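PDB 5FFJ: endonuclease and methylase LlaGI from Lactococcus lactis, which recognises a specific DNA sequence as a Type ISP restriction-modification enzyme that combines a methyltransferase, a helicase-like ATPase and a nuclease, the nuclease being deleted here. Local coordinates for residues Arg1065-Val1069 against Phe1159-Asn1163; Met1084-Tyr1088 against Lys1117-Ser1121; Phe1136-Met1142 against Tyr1153-Asn1157. All coordinates share one frame; numbering follows the deposited sequence.

Contact 1 of 3, residues Arg1065-Val1069 against Phe1159-Asn1163; sequences RDAWV and FLNEN. With nucleotides of chain C.
R1065 reaches across to the backbone of L1160 with one nitrogen of its guanidinium. NH1 gives a hydrogen bond to L1160 O, 3.0 Å long and close to straight at 165°. The oxygen lies in the guanidinium plane, at the edge of the group. The bond does not use a carbonyl lone pair: NH1 stands above the carbonyl plane, 70° out of it. CG of R1065 sits between the backbone N and the carbonyl carbon (chi1 48°), and the extended chi2 brings CD to 3.3 Å from L1160 O. The bend at chi3 then turns the guanidinium so that NH1 meets the same oxygen. V1069 CG2 approaches L1160 O from another side, at 3.7 Å. The other guanidinium nitrogens point elsewhere: NE bonds S1119 O and NH2 bonds S1121 OG. E1162 OE1 lies near that hydroxyl in a probable but doubtfully short hydrogen bond. R1065 NH2 and E1162 OE1 are 4.5 Å apart, too far for a salt bridge. With an alanine in place of the arginine, L1160 O and S1119 O would probably lose their donor and E1162 its nearby positive charge.

The DNA touches both segments. R1065 is the N-cap of helix 1066-1069, and D1066 N bonds OP1 of DG16 of chain C at 3.2 Å. E1162 OE2 is hydrogen-bonded to S1123 N and packs 3.4 Å from the methyl C7 of DT18 of chain C. The chemistry is thus divided: a helix N-terminus meets a phosphate, a glutamate packs on a base methyl, consistent with a specificity domain.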
loop_
_atom_site.group_PDB
_atom_site.type_symbol
_atom_site.label_atom_id
_atom_site.label_comp_id
_atom_site.label_asym_id
_atom_site.label_seq_id
_atom_site.Cartn_x
_atom_site.Cartn_y
_atom_site.Cartn_z
ATOM N N ARG A 1065 12.817 16.359 -6.328
ATOM C CA ARG A 1065 12.112 16.955 -5.191
ATOM C C ARG A 1065 11.386 18.227 -5.633
ATOM O O ARG A 1065 11.682 19.326 -5.164
ATOM C CB ARG A 1065 13.087 17.249 -4.042
ATOM C CG ARG A 1065 14.369 17.967 -4.450
ATOM C CD ARG A 1065 15.313 18.116 -3.263
ATOM N NE ARG A 1065 15.803 16.827 -2.771
ATOM C CZ ARG A 1065 16.939 16.246 -3.150
ATOM N NH1 ARG A 1065 17.734 16.826 -4.042
ATOM N NH2 ARG A 1065 17.284 15.073 -2.633
ATOM N N ASP A 1066 10.419 18.058 -6.533
ATOM C CA ASP A 1066 9.732 19.181 -7.167
ATOM C C ASP A 1066 8.981 20.066 -6.173
ATOM O O ASP A 1066 9.007 21.292 -6.290
ATOM C CB ASP A 1066 8.756 18.668 -8.235
ATOM C CG ASP A 1066 9.462 18.167 -9.490
ATOM O OD1 ASP A 1066 10.687 18.380 -9.625
ATOM O OD2 ASP A 1066 8.783 17.567 -10.351
ATOM N N ALA A 1067 8.308 19.454 -5.202
ATOM C CA ALA A 1067 7.487 20.210 -4.259
ATOM C C ALA A 1067 8.312 21.252 -3.505
ATOM O O ALA A 1067 7.833 22.352 -3.225
ATOM C CB ALA A 1067 6.801 19.273 -3.275
ATOM N N TRP A 1068 9.554 20.903 -3.186
ATOM C CA TRP A 1068 10.449 21.803 -2.468
ATOM C C TRP A 1068 11.142 22.775 -3.412
ATOM O O TRP A 1068 11.193 23.979 -3.160
ATOM C CB TRP A 1068 11.509 21.008 -1.702
ATOM C CG TRP A 1068 10.968 20.156 -0.594
ATOM C CD1 TRP A 1068 10.505 18.876 -0.692
ATOM C CD2 TRP A 1068 10.844 20.522 0.785
ATOM N NE1 TRP A 1068 10.098 18.424 0.540
ATOM C CE2 TRP A 1068 10.296 19.416 1.463
ATOM C CE3 TRP A 1068 11.141 21.679 1.510
ATOM C CZ2 TRP A 1068 10.038 19.434 2.833
ATOM C CZ3 TRP A 1068 10.886 21.694 2.868
ATOM C CH2 TRP A 1068 10.340 20.580 3.515
ATOM N N VAL A 1069 11.664 22.236 -4.508
ATOM C CA VAL A 1069 12.622 22.946 -5.345
ATOM C C VAL A 1069 11.967 23.759 -6.471
ATOM O O VAL A 1069 12.579 24.690 -6.999
ATOM C CB VAL A 1069 13.650 21.933 -5.929
ATOM C CG1 VAL A 1069 13.688 21.951 -7.455
ATOM C CG2 VAL A 1069 15.029 22.191 -5.351
ATOM N N PHE A 1159 23.538 20.764 -6.024
ATOM C CA PHE A 1159 23.121 20.275 -4.724
ATOM C C PHE A 1159 21.634 20.590 -4.595
ATOM O O PHE A 1159 21.240 21.710 -4.896
ATOM C CB PHE A 1159 23.932 20.964 -3.632
ATOM C CG PHE A 1159 24.059 20.178 -2.369
ATOM C CD1 PHE A 1159 22.939 19.758 -1.674
ATOM C CD2 PHE A 1159 25.311 19.893 -1.854
ATOM C CE1 PHE A 1159 23.069 19.053 -0.496
ATOM C CE2 PHE A 1159 25.446 19.189 -0.679
ATOM C CZ PHE A 1159 24.325 18.767 0.002
ATOM N N LEU A 1160 20.831 19.616 -4.159
ATOM C CA LEU A 1160 19.352 19.697 -4.092
ATOM C C LEU A 1160 18.659 19.457 -5.443
ATOM O O LEU A 1160 17.431 19.416 -5.489
ATOM C CB LEU A 1160 18.852 21.036 -3.512
ATOM C CG LEU A 1160 18.495 21.028 -2.030
ATOM C CD1 LEU A 1160 19.750 20.901 -1.192
ATOM C CD2 LEU A 1160 17.728 22.289 -1.670
ATOM N N ASN A 1161 19.416 19.295 -6.529
ATOM C CA ASN A 1161 18.858 18.742 -7.778
ATOM C C ASN A 1161 19.591 17.461 -8.150
ATOM O O ASN A 1161 20.788 17.484 -8.436
ATOM C CB ASN A 1161 18.940 19.733 -8.946
ATOM C CG ASN A 1161 17.980 20.897 -8.799
ATOM O OD1 ASN A 1161 17.416 21.126 -7.729
ATOM N ND2 ASN A 1161 17.786 21.639 -9.883
ATOM N N GLU A 1162 18.870 16.344 -8.140
ATOM C CA GLU A 1162 19.472 15.037 -8.394
ATOM C C GLU A 1162 20.124 14.966 -9.777
ATOM O O GLU A 1162 21.180 14.354 -9.947
ATOM C CB GLU A 1162 18.418 13.937 -8.266
ATOM C CG GLU A 1162 18.988 12.528 -8.214
ATOM C CD GLU A 1162 19.643 12.202 -6.882
ATOM O OE1 GLU A 1162 19.494 12.996 -5.928
ATOM O OE2 GLU A 1162 20.307 11.147 -6.787
ATOM N N ASN A 1163 19.484 15.595 -10.758
ATOM C CA ASN A 1163 19.984 15.614 -12.129
ATOM C C ASN A 1163 19.769 16.968 -12.795
ATOM O O ASN A 1163 18.661 17.296 -13.216
ATOM C CB ASN A 1163 19.311 14.515 -12.954
ATOM C CG ASN A 1163 20.150 13.256 -13.042
ATOM O OD1 ASN A 1163 19.794 12.218 -12.485
ATOM N ND2 ASN A 1163 21.269 13.339 -13.755
ATOM P P DG C 16 9.483 14.415 -7.114
ATOM O OP1 DG C 16 9.377 15.107 -5.813
ATOM O OP2 DG C 16 10.267 15.033 -8.208
ATOM O "O5'" DG C 16 10.060 12.943 -6.859
ATOM C "C5'" DG C 16 9.776 11.929 -7.809
ATOM C "C4'" DG C 16 10.533 10.645 -7.528
ATOM O "O4'" DG C 16 10.369 9.769 -8.671
ATOM C "C3'" DG C 16 12.039 10.772 -7.414
ATOM O "O3'" DG C 16 12.605 9.569 -6.916
ATOM C "C2'" DG C 16 12.392 10.967 -8.866
ATOM C "C1'" DG C 16 11.535 9.865 -9.486
ATOM N N9 DG C 16 11.130 10.099 -10.863
ATOM C C8 DG C 16 10.871 11.302 -11.476
ATOM N N7 DG C 16 10.523 11.178 -12.730
ATOM C C5 DG C 16 10.554 9.806 -12.954
ATOM C C6 DG C 16 10.273 9.061 -14.123
ATOM O O6 DG C 16 9.928 9.480 -15.237
ATOM N N1 DG C 16 10.427 7.693 -13.909
ATOM C C2 DG C 16 10.806 7.121 -12.717
ATOM N N2 DG C 16 10.904 5.786 -12.693
ATOM N N3 DG C 16 11.070 7.808 -11.621
ATOM C C4 DG C 16 10.925 9.136 -11.813
ATOM P P DG C 15 3.125 15.952 -11.046
ATOM O OP1 DG C 15 2.769 16.917 -9.980
ATOM O OP2 DG C 15 2.980 16.359 -12.462
ATOM O "O5'" DG C 15 4.627 15.432 -10.847
ATOM C "C5'" DG C 15 5.389 15.837 -9.708
ATOM C "C4'" DG C 15 6.029 14.640 -9.033
ATOM O "O4'" DG C 15 5.744 13.442 -9.814
ATOM C "C3'" DG C 15 7.552 14.711 -8.912
ATOM O "O3'" DG C 15 7.993 14.147 -7.661
ATOM C "C2'" DG C 15 8.017 13.908 -10.121
ATOM C "C1'" DG C 15 6.953 12.827 -10.213
ATOM N N9 DG C 15 6.780 12.250 -11.552
ATOM C C8 DG C 15 6.389 12.901 -12.700
ATOM N N7 DG C 15 6.311 12.116 -13.743
ATOM C C5 DG C 15 6.670 10.865 -13.258
ATOM C C6 DG C 15 6.771 9.617 -13.925
ATOM O O6 DG C 15 6.556 9.364 -15.120
ATOM N N1 DG C 15 7.167 8.602 -13.060
ATOM C C2 DG C 15 7.432 8.769 -11.720
ATOM N N2 DG C 15 7.801 7.674 -11.044
ATOM N N3 DG C 15 7.342 9.929 -11.086
ATOM C C4 DG C 15 6.958 10.930 -11.912
ATOM P P DT C 18 15.206 2.672 -5.487
ATOM O OP1 DT C 18 14.467 1.396 -5.368
ATOM O OP2 DT C 18 15.749 3.307 -4.265
ATOM O "O5'" DT C 18 16.390 2.476 -6.549
ATOM C "C5'" DT C 18 16.100 1.892 -7.818
ATOM C "C4'" DT C 18 17.252 2.065 -8.788
ATOM O "O4'" DT C 18 17.204 3.391 -9.391
ATOM C "C3'" DT C 18 18.658 1.942 -8.173
ATOM O "O3'" DT C 18 19.438 1.013 -8.919
ATOM C "C2'" DT C 18 19.208 3.365 -8.274
ATOM C "C1'" DT C 18 18.530 3.828 -9.544
ATOM N N1 DT C 18 18.559 5.307 -9.803
ATOM C C2 DT C 18 18.678 5.749 -11.101
ATOM O O2 DT C 18 18.754 4.997 -12.054
ATOM N N3 DT C 18 18.697 7.109 -11.247
ATOM C C4 DT C 18 18.617 8.056 -10.247
ATOM O O4 DT C 18 18.645 9.261 -10.483
ATOM C C5 DT C 18 18.499 7.529 -8.904
ATOM C C7 DT C 18 18.404 8.458 -7.729
ATOM C C6 DT C 18 18.478 6.193 -8.749
#

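Contact 2 of 3, residues Met1084-Tyr1088 against Lys1117-Ser1121; sequences MIKNY and KISWS
Y1088 and W1120 meet with the edge of the tyrosine ring against the six-membered part of the indole. W1120 CZ3 lies near the plane of the Y1088 ring, 4.0 Å from Y1088 CD1, and the two side chains cross at about a right angle. One indole face carries I1118 CG2, which sits 3.4 Å above the plane and over its centre, a CH-pi contact. The motif is a helix packed against a loop within the specificity domain. Helix 1074-1096 supplies residues 1084-1088. The loop 1117-1121 leads into helix 1122-1129, with S1121 as its N-cap.

The third flat group is the amide of N1087. Its ND2 gives a hydrogen bond to K1117 O, 3.1 Å long and almost perfectly straight at 177°. K1117 O lies in the amide plane, while the donor is tilted 28° from the carbonyl plane. The lysine chain crosses this amide at about a right angle, with K1117 CD 3.5 Å from N1087 ND2. The bond ties the loop backbone to the helix and fixes the rotation of the amide.

I1118 fills the middle. Its CD1 rests on the helix backbone, 3.7 Å from Y1088 CA. L1124 of the next helix touches M1084, Y1088 and I1118. The hydroxyl of Y1088 is held by E1132 O.

M1084 has CG anti to its own N (chi1 -180°) and stays extended to the end. It therefore runs past I1118 to the loop backbone, where its CE stops 3.5 Å from S1119 N and 4.0 Å from I1118 CG2.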
loop_
_atom_site.group_PDB
_atom_site.type_symbol
_atom_site.label_atom_id
_atom_site.label_comp_id
_atom_site.label_asym_id
_atom_site.label_seq_id
_atom_site.Cartn_x
_atom_site.Cartn_y
_atom_site.Cartn_z
ATOM N N MET A 1084 14.290 23.422 4.038
ATOM C CA MET A 1084 14.931 22.131 3.820
ATOM C C MET A 1084 16.445 22.206 3.995
ATOM O O MET A 1084 17.045 21.314 4.595
ATOM C CB MET A 1084 14.596 21.603 2.426
ATOM C CG MET A 1084 15.223 20.256 2.108
ATOM S SD MET A 1084 14.598 19.551 0.572
ATOM C CE MET A 1084 15.768 18.223 0.309
ATOM N N ILE A 1085 17.063 23.262 3.472
ATOM C CA ILE A 1085 18.506 23.429 3.609
ATOM C C ILE A 1085 18.885 23.573 5.081
ATOM O O ILE A 1085 19.918 23.062 5.510
ATOM C CB ILE A 1085 19.019 24.646 2.807
ATOM C CG1 ILE A 1085 19.006 24.320 1.312
ATOM C CG2 ILE A 1085 20.440 25.027 3.244
ATOM C CD1 ILE A 1085 19.468 25.448 0.409
ATOM N N LYS A 1086 18.052 24.268 5.850
ATOM C CA LYS A 1086 18.271 24.366 7.288
ATOM C C LYS A 1086 18.098 22.994 7.927
ATOM O O LYS A 1086 18.938 22.560 8.712
ATOM C CB LYS A 1086 17.314 25.370 7.934
ATOM C CG LYS A 1086 17.690 26.831 7.717
ATOM C CD LYS A 1086 17.119 27.720 8.815
ATOM C CE LYS A 1086 16.896 29.142 8.325
ATOM N NZ LYS A 1086 15.703 29.242 7.437
ATOM N N ASN A 1087 17.009 22.313 7.577
ATOM C CA ASN A 1087 16.728 20.988 8.116
ATOM C C ASN A 1087 17.840 20.003 7.775
ATOM O O ASN A 1087 18.195 19.151 8.587
ATOM C CB ASN A 1087 15.390 20.463 7.589
ATOM C CG ASN A 1087 14.199 21.197 8.179
ATOM O OD1 ASN A 1087 14.330 21.930 9.160
ATOM N ND2 ASN A 1087 13.026 20.993 7.589
ATOM N N TYR A 1088 18.395 20.133 6.575
ATOM C CA TYR A 1088 19.449 19.233 6.126
ATOM C C TYR A 1088 20.754 19.485 6.871
ATOM O O TYR A 1088 21.418 18.546 7.311
ATOM C CB TYR A 1088 19.673 19.375 4.620
ATOM C CG TYR A 1088 20.925 18.682 4.142
ATOM C CD1 TYR A 1088 20.969 17.301 4.010
ATOM C CD2 TYR A 1088 22.065 19.407 3.832
ATOM C CE1 TYR A 1088 22.115 16.661 3.579
ATOM C CE2 TYR A 1088 23.214 18.778 3.400
ATOM C CZ TYR A 1088 23.235 17.404 3.275
ATOM O OH TYR A 1088 24.379 16.771 2.845
ATOM N N LYS A 1117 10.174 17.518 6.328
ATOM C CA LYS A 1117 11.447 18.144 6.670
ATOM C C LYS A 1117 12.388 18.156 5.473
ATOM O O LYS A 1117 12.872 19.206 5.050
ATOM C CB LYS A 1117 12.112 17.396 7.824
ATOM C CG LYS A 1117 11.380 17.490 9.141
ATOM C CD LYS A 1117 11.783 18.742 9.892
ATOM C CE LYS A 1117 11.166 18.780 11.276
ATOM N NZ LYS A 1117 11.736 19.883 12.095
ATOM N N ILE A 1118 12.627 16.963 4.936
ATOM C CA ILE A 1118 13.566 16.756 3.837
ATOM C C ILE A 1118 12.979 15.796 2.811
ATOM O O ILE A 1118 12.266 14.856 3.171
ATOM C CB ILE A 1118 14.929 16.194 4.360
ATOM C CG1 ILE A 1118 15.779 17.314 4.963
ATOM C CG2 ILE A 1118 15.735 15.501 3.249
ATOM C CD1 ILE A 1118 16.646 16.857 6.117
ATOM N N SER A 1119 13.262 16.052 1.536
ATOM C CA SER A 1119 12.992 15.080 0.485
ATOM C C SER A 1119 14.318 14.434 0.081
ATOM O O SER A 1119 15.014 14.917 -0.813
ATOM C CB SER A 1119 12.297 15.726 -0.721
ATOM O OG SER A 1119 11.748 14.728 -1.572
ATOM N N TRP A 1120 14.668 13.353 0.774
ATOM C CA TRP A 1120 15.879 12.587 0.483
ATOM C C TRP A 1120 15.914 12.057 -0.942
ATOM O O TRP A 1120 14.886 11.729 -1.533
ATOM C CB TRP A 1120 16.021 11.408 1.456
ATOM C CG TRP A 1120 16.238 11.820 2.882
ATOM C CD1 TRP A 1120 15.382 11.641 3.930
ATOM C CD2 TRP A 1120 17.387 12.492 3.413
ATOM N NE1 TRP A 1120 15.929 12.155 5.081
ATOM C CE2 TRP A 1120 17.159 12.685 4.790
ATOM C CE3 TRP A 1120 18.585 12.948 2.859
ATOM C CZ2 TRP A 1120 18.086 13.313 5.619
ATOM C CZ3 TRP A 1120 19.504 13.572 3.684
ATOM C CH2 TRP A 1120 19.248 13.749 5.048
ATOM N N SER A 1121 17.124 11.995 -1.483
ATOM C CA SER A 1121 17.399 11.301 -2.729
ATOM C C SER A 1121 18.749 10.621 -2.569
ATOM O O SER A 1121 19.482 10.930 -1.629
ATOM C CB SER A 1121 17.409 12.267 -3.910
ATOM O OG SER A 1121 18.503 13.162 -3.815
#

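Contact 3 of 3, residues Phe1136-Met1142 against Tyr1153-Asn1157; sequences FSHSDIM and YLYRN
Y1155 has CG anti to the backbone N (chi1 -179°), which carries its ring past I1141 to the residues before the strand. There its OH accepts a weak hydrogen bond from S1137 N, and S1137 O lies in the ring plane at the edge, 3.2 Å from Y1155 CE1. M1142 takes the other course. Its CG sits between N and the carbonyl carbon (chi1 52°) and chi2 is extended. This puts SD over one face of the R1156 guanidinium, toward the rim and 3.5 Å from NE.

The segments form the open end of an antiparallel beta hairpin. I1141 and Y1155 are a non-hydrogen-bonded pair with side chains on one face. M1142 and L1154 are a hydrogen-bonded pair on the other, joined by M1142 N to L1154 O at 2.7 Å and L1154 N to M1142 O at 2.6 Å. R1156 N adds a bond to D1140 O. The F1136 ring lies nearly parallel to that of Y1155 but slid aside, with centroids 5.7 Å apart.

R1156 also makes a cation-pi contact with Y1168. Backbone bonds thus set the register, while the side-chain contacts are mostly weak or non-directional.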
loop_
_atom_site.group_PDB
_atom_site.type_symbol
_atom_site.label_atom_id
_atom_site.label_comp_id
_atom_site.label_asym_id
_atom_site.label_seq_id
_atom_site.Cartn_x
_atom_site.Cartn_y
_atom_site.Cartn_z
ATOM N N PHE A 1136 22.358 28.557 0.772
ATOM C CA PHE A 1136 21.237 28.884 -0.094
ATOM C C PHE A 1136 21.616 30.048 -0.999
ATOM O O PHE A 1136 21.871 31.157 -0.527
ATOM C CB PHE A 1136 19.991 29.231 0.717
ATOM C CG PHE A 1136 18.958 29.982 -0.068
ATOM C CD1 PHE A 1136 18.179 29.336 -1.014
ATOM C CD2 PHE A 1136 18.775 31.339 0.130
ATOM C CE1 PHE A 1136 17.231 30.030 -1.744
ATOM C CE2 PHE A 1136 17.830 32.039 -0.596
ATOM C CZ PHE A 1136 17.059 31.384 -1.534
ATOM N N SER A 1137 21.657 29.781 -2.301
ATOM C CA SER A 1137 21.997 30.796 -3.291
ATOM C C SER A 1137 20.734 31.303 -3.981
ATOM O O SER A 1137 20.198 30.642 -4.868
ATOM C CB SER A 1137 22.973 30.232 -4.326
ATOM O OG SER A 1137 24.029 29.523 -3.698
ATOM N N HIS A 1138 20.261 32.474 -3.568
ATOM C CA HIS A 1138 19.041 33.043 -4.128
ATOM C C HIS A 1138 19.172 33.282 -5.632
ATOM O O HIS A 1138 18.175 33.310 -6.355
ATOM C CB HIS A 1138 18.689 34.351 -3.421
ATOM C CG HIS A 1138 17.412 34.966 -3.901
ATOM N ND1 HIS A 1138 17.357 35.823 -4.979
ATOM C CD2 HIS A 1138 16.139 34.838 -3.456
ATOM C CE1 HIS A 1138 16.106 36.202 -5.174
ATOM N NE2 HIS A 1138 15.347 35.618 -4.264
ATOM N N SER A 1139 20.407 33.450 -6.096
ATOM C CA SER A 1139 20.675 33.686 -7.510
ATOM C C SER A 1139 20.379 32.455 -8.363
ATOM O O SER A 1139 20.272 32.551 -9.587
ATOM C CB SER A 1139 22.132 34.107 -7.706
ATOM O OG SER A 1139 23.016 33.090 -7.270
ATOM N N ASP A 1140 20.248 31.300 -7.716
ATOM C CA ASP A 1140 20.017 30.049 -8.430
ATOM C C ASP A 1140 18.543 29.838 -8.775
ATOM O O ASP A 1140 18.208 28.956 -9.566
ATOM C CB ASP A 1140 20.532 28.866 -7.604
ATOM C CG ASP A 1140 22.040 28.728 -7.665
ATOM O OD1 ASP A 1140 22.714 29.699 -8.065
ATOM O OD2 ASP A 1140 22.550 27.645 -7.306
ATOM N N ILE A 1141 17.663 30.640 -8.184
ATOM C CA ILE A 1141 16.242 30.558 -8.503
ATOM C C ILE A 1141 15.976 31.183 -9.870
ATOM O O ILE A 1141 16.240 32.367 -10.078
ATOM C CB ILE A 1141 15.379 31.249 -7.438
ATOM C CG1 ILE A 1141 15.615 30.589 -6.077
ATOM C CG2 ILE A 1141 13.901 31.181 -7.827
ATOM C CD1 ILE A 1141 14.851 31.214 -4.931
ATOM N N MET A 1142 15.450 30.378 -10.791
ATOM C CA MET A 1142 15.247 30.808 -12.171
ATOM C C MET A 1142 13.942 30.276 -12.745
ATOM O O MET A 1142 13.248 29.482 -12.110
ATOM C CB MET A 1142 16.418 30.353 -13.041
ATOM C CG MET A 1142 16.748 28.875 -12.925
ATOM S SD MET A 1142 18.249 28.455 -13.832
ATOM C CE MET A 1142 17.701 28.659 -15.522
ATOM N N TYR A 1153 8.862 28.609 -11.375
ATOM C CA TYR A 1153 10.177 28.979 -10.877
ATOM C C TYR A 1153 10.888 27.751 -10.328
ATOM O O TYR A 1153 10.265 26.893 -9.698
ATOM C CB TYR A 1153 10.065 30.054 -9.800
ATOM C CG TYR A 1153 9.792 31.431 -10.351
ATOM C CD1 TYR A 1153 10.834 32.246 -10.774
ATOM C CD2 TYR A 1153 8.497 31.917 -10.458
ATOM C CE1 TYR A 1153 10.594 33.505 -11.284
ATOM C CE2 TYR A 1153 8.246 33.178 -10.967
ATOM C CZ TYR A 1153 9.300 33.967 -11.379
ATOM O OH TYR A 1153 9.060 35.223 -11.885
ATOM N N LEU A 1154 12.191 27.677 -10.575
ATOM C CA LEU A 1154 12.991 26.518 -10.204
ATOM C C LEU A 1154 14.261 26.948 -9.487
ATOM O O LEU A 1154 14.961 27.861 -9.930
ATOM C CB LEU A 1154 13.342 25.693 -11.449
ATOM C CG LEU A 1154 14.582 24.791 -11.393
ATOM C CD1 LEU A 1154 14.376 23.642 -10.426
ATOM C CD2 LEU A 1154 14.931 24.272 -12.777
ATOM N N TYR A 1155 14.550 26.285 -8.374
ATOM C CA TYR A 1155 15.835 26.431 -7.712
ATOM C C TYR A 1155 16.814 25.441 -8.338
ATOM O O TYR A 1155 16.940 24.303 -7.881
ATOM C CB TYR A 1155 15.701 26.206 -6.202
ATOM C CG TYR A 1155 16.996 26.361 -5.429
ATOM C CD1 TYR A 1155 17.638 27.591 -5.340
ATOM C CD2 TYR A 1155 17.571 25.277 -4.775
ATOM C CE1 TYR A 1155 18.821 27.733 -4.630
ATOM C CE2 TYR A 1155 18.751 25.412 -4.063
ATOM C CZ TYR A 1155 19.371 26.641 -3.994
ATOM O OH TYR A 1155 20.545 26.776 -3.287
ATOM N N ARG A 1156 17.488 25.877 -9.401
ATOM C CA ARG A 1156 18.452 25.027 -10.091
ATOM C C ARG A 1156 19.789 25.053 -9.367
ATOM O O ARG A 1156 20.523 26.042 -9.408
ATOM C CB ARG A 1156 18.640 25.453 -11.546
ATOM C CG ARG A 1156 19.437 24.430 -12.346
ATOM C CD ARG A 1156 19.962 25.006 -13.630
ATOM N NE ARG A 1156 20.875 26.114 -13.387
ATOM C CZ ARG A 1156 21.647 26.658 -14.320
ATOM N NH1 ARG A 1156 21.628 26.185 -15.559
ATOM N NH2 ARG A 1156 22.443 27.669 -14.010
ATOM N N ASN A 1157 20.097 23.935 -8.722
ATOM C CA ASN A 1157 21.241 23.829 -7.830
ATOM C C ASN A 1157 21.761 22.392 -7.861
ATOM O O ASN A 1157 21.016 21.463 -7.559
ATOM C CB ASN A 1157 20.825 24.260 -6.413
ATOM C CG ASN A 1157 22.007 24.497 -5.491
ATOM O OD1 ASN A 1157 22.850 25.351 -5.759
ATOM N ND2 ASN A 1157 22.056 23.764 -4.380
#

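All three contacts lie in the specificity domain, and contact 1 adjoins both of the others. Its centre is about 10 Å from the centre of each, while the centres of contacts 2 and 3 are about 16 Å apart. Toward contact 2, R1065 NE packs on M1084 CE, and W1068 CH2 lies near K1117 O. Toward contact 3, V1069 O of contact 1 accepts a probable hydrogen bond of 2.9 Å from Y1155 N. Contacts 2 and 3 meet where I1085 CD1 packs on F1136 CB. Contact 1 touches the DNA, contact 2 comes within about 4 Å of it at the nearest atom, and the nearest atom of contact 3 is about 9 Å away.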